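Local structure of 361aa long hypothetical D-aminopeptidase (Pyrococcus horikoshii, 2DRH) at residues L141-R145 / G146-K150; L255-V258 / A259-I263. The protein is of uncharacterised function but is probably an aminopeptidase of the S58 family. All blocks are in the same frame, centred on the assembly; numbering follows the deposited sequence.

Contact 1: L141-R145 / G146-K150; sequences LNDIR and GRHVK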
loop_
_atom_site.group_PDB
_atom_site.type_symbol
_atom_site.label_atom_id
_atom_site.label_comp_id
_atom_site.label_asym_id
_atom_site.label_seq_id
_atom_site.Cartn_x
_atom_site.Cartn_y
_atom_site.Cartn_z
ATOM N N LEU A 141 6.589 31.519 -10.600
ATOM C CA LEU A 141 7.511 32.625 -10.379
ATOM C C LEU A 141 8.937 32.305 -10.826
ATOM O O LEU A 141 9.735 33.207 -11.068
ATOM C CB LEU A 141 7.527 33.004 -8.891
ATOM C CG LEU A 141 6.238 33.571 -8.279
ATOM C CD1 LEU A 141 6.413 33.741 -6.773
ATOM C CD2 LEU A 141 5.906 34.906 -8.928
ATOM N N ASN A 142 9.254 31.024 -10.955
ATOM C CA ASN A 142 10.614 30.641 -11.317
ATOM C C ASN A 142 10.827 30.024 -12.690
ATOM O O ASN A 142 9.954 29.343 -13.226
ATOM C CB ASN A 142 11.167 29.685 -10.252
ATOM C CG ASN A 142 12.569 29.203 -10.565
ATOM O OD1 ASN A 142 13.476 30.003 -10.796
ATOM N ND2 ASN A 142 12.758 27.887 -10.570
ATOM N N ASP A 143 12.003 30.288 -13.256
ATOM C CA ASP A 143 12.390 29.719 -14.536
ATOM C C ASP A 143 12.830 28.306 -14.178
ATOM O O ASP A 143 14.024 28.010 -14.088
ATOM C CB ASP A 143 13.564 30.492 -15.155
ATOM C CG ASP A 143 14.222 29.733 -16.303
ATOM O OD1 ASP A 143 13.483 29.182 -17.150
ATOM O OD2 ASP A 143 15.473 29.685 -16.364
ATOM N N ILE A 144 11.853 27.438 -13.959
ATOM C CA ILE A 144 12.133 26.061 -13.578
ATOM C C ILE A 144 12.859 25.251 -14.658
ATOM O O ILE A 144 13.679 24.395 -14.345
ATOM C CB ILE A 144 10.826 25.355 -13.157
ATOM C CG1 ILE A 144 11.153 24.113 -12.327
ATOM C CG2 ILE A 144 9.989 25.006 -14.390
ATOM C CD1 ILE A 144 9.962 23.581 -11.560
ATOM N N ARG A 145 12.567 25.520 -15.928
ATOM C CA ARG A 145 13.227 24.803 -17.012
ATOM C C ARG A 145 14.740 25.042 -16.982
ATOM O O ARG A 145 15.510 24.214 -17.458
ATOM C CB ARG A 145 12.679 25.256 -18.373
ATOM C CG ARG A 145 11.233 24.859 -18.661
ATOM C CD ARG A 145 10.759 25.456 -19.996
ATOM N NE ARG A 145 11.569 24.990 -21.117
ATOM C CZ ARG A 145 11.399 23.823 -21.734
ATOM N NH1 ARG A 145 10.436 22.996 -21.349
ATOM N NH2 ARG A 145 12.210 23.472 -22.722
ATOM N N GLY A 146 15.160 26.173 -16.421
ATOM C CA GLY A 146 16.579 26.497 -16.365
ATOM C C GLY A 146 17.439 25.770 -15.339
ATOM O O GLY A 146 18.665 25.855 -15.405
ATOM N N ARG A 147 16.822 25.069 -14.392
ATOM C CA ARG A 147 17.576 24.326 -13.378
ATOM C C ARG A 147 18.705 25.179 -12.812
ATOM O O ARG A 147 19.884 24.903 -13.030
ATOM C CB ARG A 147 18.140 23.032 -13.973
ATOM C CG ARG A 147 17.058 22.015 -14.328
ATOM C CD ARG A 147 17.278 21.403 -15.706
ATOM N NE ARG A 147 17.811 20.051 -15.629
ATOM C CZ ARG A 147 18.127 19.310 -16.684
ATOM N NH1 ARG A 147 17.973 19.787 -17.917
ATOM N NH2 ARG A 147 18.587 18.082 -16.505
ATOM N N HIS A 148 18.335 26.215 -12.072
ATOM C CA HIS A 148 19.319 27.129 -11.510
ATOM C C HIS A 148 19.963 26.629 -10.223
ATOM O O HIS A 148 21.017 27.118 -9.817
ATOM C CB HIS A 148 18.663 28.501 -11.328
ATOM C CG HIS A 148 18.130 29.060 -12.608
ATOM N ND1 HIS A 148 18.950 29.410 -13.661
ATOM C CD2 HIS A 148 16.861 29.231 -13.048
ATOM C CE1 HIS A 148 18.209 29.767 -14.693
ATOM N NE2 HIS A 148 16.938 29.666 -14.348
ATOM N N VAL A 149 19.338 25.644 -9.587
ATOM C CA VAL A 149 19.905 25.070 -8.376
ATOM C C VAL A 149 21.186 24.357 -8.785
ATOM O O VAL A 149 21.195 23.614 -9.766
ATOM C CB VAL A 149 18.972 24.021 -7.749
ATOM C CG1 VAL A 149 19.722 23.247 -6.679
ATOM C CG2 VAL A 149 17.745 24.695 -7.164
ATOM N N LYS A 150 22.266 24.585 -8.044
ATOM C CA LYS A 150 23.529 23.928 -8.349
ATOM C C LYS A 150 23.853 22.924 -7.253
ATOM O O LYS A 150 23.444 23.094 -6.101
ATOM C CB LYS A 150 24.664 24.948 -8.468
ATOM C CG LYS A 150 24.493 25.947 -9.602
ATOM C CD LYS A 150 25.759 26.771 -9.820
ATOM C CE LYS A 150 26.811 25.999 -10.622
ATOM N NZ LYS A 150 27.163 24.667 -10.034
HETATM O O HOH W 1 15.182 26.692 -11.718
HETATM O O HOH W 2 18.163 23.234 -18.028
#

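Contact 2: L255-V258 / A259-I263; sequences LNRV and AKRAI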
loop_
_atom_site.group_PDB
_atom_site.type_symbol
_atom_site.label_atom_id
_atom_site.label_comp_id
_atom_site.label_asym_id
_atom_site.label_seq_id
_atom_site.Cartn_x
_atom_site.Cartn_y
_atom_site.Cartn_z
ATOM N N LEU A 255 5.362 5.585 12.753
ATOM C CA LEU A 255 5.733 6.832 12.108
ATOM C C LEU A 255 4.949 7.012 10.795
ATOM O O LEU A 255 4.741 8.138 10.345
ATOM C CB LEU A 255 7.252 6.879 11.895
ATOM C CG LEU A 255 8.012 7.076 13.232
ATOM C CD1 LEU A 255 9.479 6.690 13.105
ATOM C CD2 LEU A 255 7.881 8.527 13.672
ATOM N N ASN A 256 4.505 5.913 10.190
ATOM C CA ASN A 256 3.695 6.021 8.976
ATOM C C ASN A 256 2.345 6.576 9.415
ATOM O O ASN A 256 1.736 7.378 8.708
ATOM C CB ASN A 256 3.484 4.661 8.306
ATOM C CG ASN A 256 4.643 4.264 7.416
ATOM O OD1 ASN A 256 5.262 5.113 6.772
ATOM N ND2 ASN A 256 4.928 2.969 7.357
ATOM N N ARG A 257 1.893 6.164 10.599
ATOM C CA ARG A 257 0.616 6.638 11.126
ATOM C C ARG A 257 0.715 8.140 11.381
ATOM O O ARG A 257 -0.176 8.905 11.010
ATOM C CB ARG A 257 0.256 5.904 12.428
ATOM C CG ARG A 257 0.223 4.379 12.319
ATOM C CD ARG A 257 -0.247 3.737 13.625
ATOM N NE ARG A 257 -1.698 3.826 13.808
ATOM C CZ ARG A 257 -2.318 3.708 14.981
ATOM N NH1 ARG A 257 -1.613 3.503 16.088
ATOM N NH2 ARG A 257 -3.646 3.781 15.049
ATOM N N VAL A 258 1.806 8.557 12.018
ATOM C CA VAL A 258 2.037 9.964 12.307
ATOM C C VAL A 258 2.024 10.782 11.008
ATOM O O VAL A 258 1.394 11.831 10.930
ATOM C CB VAL A 258 3.405 10.156 13.036
ATOM C CG1 VAL A 258 3.782 11.617 13.067
ATOM C CG2 VAL A 258 3.316 9.601 14.478
ATOM N N ALA A 259 2.722 10.298 9.989
ATOM C CA ALA A 259 2.774 11.004 8.716
ATOM C C ALA A 259 1.362 11.310 8.189
ATOM O O ALA A 259 1.099 12.407 7.702
ATOM C CB ALA A 259 3.567 10.183 7.697
ATOM N N LYS A 260 0.455 10.345 8.310
ATOM C CA LYS A 260 -0.924 10.513 7.846
ATOM C C LYS A 260 -1.694 11.619 8.559
ATOM O O LYS A 260 -2.587 12.238 7.978
ATOM C CB LYS A 260 -1.712 9.214 8.029
ATOM C CG LYS A 260 -1.487 8.151 6.985
ATOM C CD LYS A 260 -2.514 7.035 7.158
ATOM C CE LYS A 260 -2.314 5.913 6.146
ATOM N NZ LYS A 260 -3.316 4.837 6.361
ATOM N N ARG A 261 -1.362 11.850 9.826
ATOM C CA ARG A 261 -2.043 12.854 10.624
ATOM C C ARG A 261 -1.728 14.269 10.169
ATOM O O ARG A 261 -2.465 15.216 10.473
ATOM C CB ARG A 261 -1.689 12.655 12.106
ATOM C CG ARG A 261 -2.115 11.290 12.639
ATOM C CD ARG A 261 -3.601 11.038 12.358
ATOM N NE ARG A 261 -4.096 9.785 12.922
ATOM C CZ ARG A 261 -3.840 8.579 12.432
ATOM N NH1 ARG A 261 -3.086 8.437 11.354
ATOM N NH2 ARG A 261 -4.349 7.511 13.020
ATOM N N ALA A 262 -0.640 14.412 9.428
ATOM C CA ALA A 262 -0.256 15.713 8.910
ATOM C C ALA A 262 -1.318 16.210 7.929
ATOM O O ALA A 262 -1.508 17.415 7.767
ATOM C CB ALA A 262 1.098 15.620 8.208
ATOM N N ILE A 263 -2.015 15.280 7.283
ATOM C CA ILE A 263 -3.046 15.651 6.319
ATOM C C ILE A 263 -4.241 16.299 6.998
ATOM O O ILE A 263 -4.975 17.073 6.377
ATOM C CB ILE A 263 -3.528 14.431 5.517
ATOM C CG1 ILE A 263 -2.330 13.755 4.858
ATOM C CG2 ILE A 263 -4.520 14.869 4.441
ATOM C CD1 ILE A 263 -1.512 14.688 3.983
#

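Contact 1: L141-R145 / G146-K150
Asp-143 and Ile-144 lend their carbonyls to the amides three residues on, Gly-146 N lying 3.2 Å from Asp-143 O and Arg-147 N 3.2 Å from Ile-144 O, and these two bonds roll 143-147 into overlapping turns. Just before them, Asp-143 sits at the centre of an inverse gamma turn, closed by a weak bond from Ile-144 N to Asn-142 O. Arg-147 has a positive phi (46°), and beyond it the chain reverses enough for the His-148 imidazole to fold back over the turn, with Gly-146 C 4.0 Å above the plane of the His-148 ring and over its centre. The ring's NE2 donates to Asp-143 OD2 at 2.5 Å, a length short enough to be read with caution. OD2 comes in at the ring edge, but the carboxylate plane is turned 52° from the imidazole. With CG anti to the Asp-143 backbone N (chi1 166°), the carboxylate leans towards this ring; OD2 also accepts from Gly-44 N, a second donor on the same oxygen that probably helps to orient the carboxylate. A water ties the loop's polar groups together: it donates to Asp-143 O at 2.9 Å and accepts from Asn-142 ND2 and His-148 N. The two arginines turn to the second subunit instead. Arg-145 NH1 and NH2 bond to carbonyls of Ile-122 and Leu-116 of the second subunit, and Arg-147 forms salt bridges with Asp-113 and Glu-109 of that same subunit. A second water spans Arg-145 O and, weakly, Arg-147 NH1. This loop links strand 132-136 to helix 151-160: Asn-142 and His-148 rest on Val-48 of strand 48-56, Ile-144 touches Asn-100 of strand 96-100, and Arg-147 meets helix 104-118 of the second subunit and Arg-145 its C-terminal end and the residues after it.

Contact 2: L255-V258 / A259-I263
Leu-255 to Arg-261 form successive turns of helix 252-268, the crossover helix of a beta-alpha-beta unit whose parallel strands, 240-246 and 278-285, pair side by side. Backbone hydrogen bonds define the first group. Ala-259 N reaches Leu-255 O at 3.0 Å and Lys-260 N reaches Asn-256 O at 3.3 Å, both with the i to i+4 spacing of an alpha helix. At Arg-261 the spacing changes: its N lies 3.0 Å from Val-258 O and only weakly engages Arg-257 O, and the next bonds, from Ala-262 N to Ala-259 O and from Ile-263 N to Lys-260 O, keep the i to i+3 step. Ala-259 CB lies 3.5 Å from Leu-255 O and equally near Asn-256 O.

Apolar contacts face the sheet and helix 309-328. Val-258 packs on Ala-283 of strand 278-285 and on Phe-312 and Thr-315 of that helix, while Leu-255 meets Leu-68 and Ala-259 meets Phe-72, both of strand 65-73.

Third comes charge. Arg-257 NH2 and Arg-261 NH2 approach to 4.3 Å, a like-charge pair probably eased by the carboxylates of Asp-305 and of Glu-88 of the fourth subunit, both salt-bridged to Arg-257. Arg-257 NH1 also bonds to Asn-275 OD1 of the third subunit, whose Asn-75 OD1 is shared by Arg-257 NH2 and, weakly, Arg-261 NH2. Arg-261 bonds to Ala-273 O of that subunit and makes a cation-pi contact with Phe-312. Arg-261 CG, anti to the carbonyl carbon (chi1 -61°), lies 3.5 Å from Arg-257 O; the bend at chi2 (-53°) brings NH1 to 3.0 Å from it, too poorly angled for a hydrogen bond.

The two contacts lie on opposite sides of the chain's centre, their own centres about 31 Å apart, and have no structural element in common. Contact 1 is a partly buried loop, 20 Å from the chain centre; contact 2 is a buried stretch of helix, 14 Å from it. Their chemistry differs accordingly: 141-150 combines isolated turn bonds with a very short Asp-His contact and a bridging water, whereas in 255-263 main-chain bonds repeat along the helix, with aliphatic side chains turned to strands and a second helix. Both send two arginines to other subunits: those of contact 1 to the second, those of contact 2 to the third, with Arg-257 also reaching the fourth.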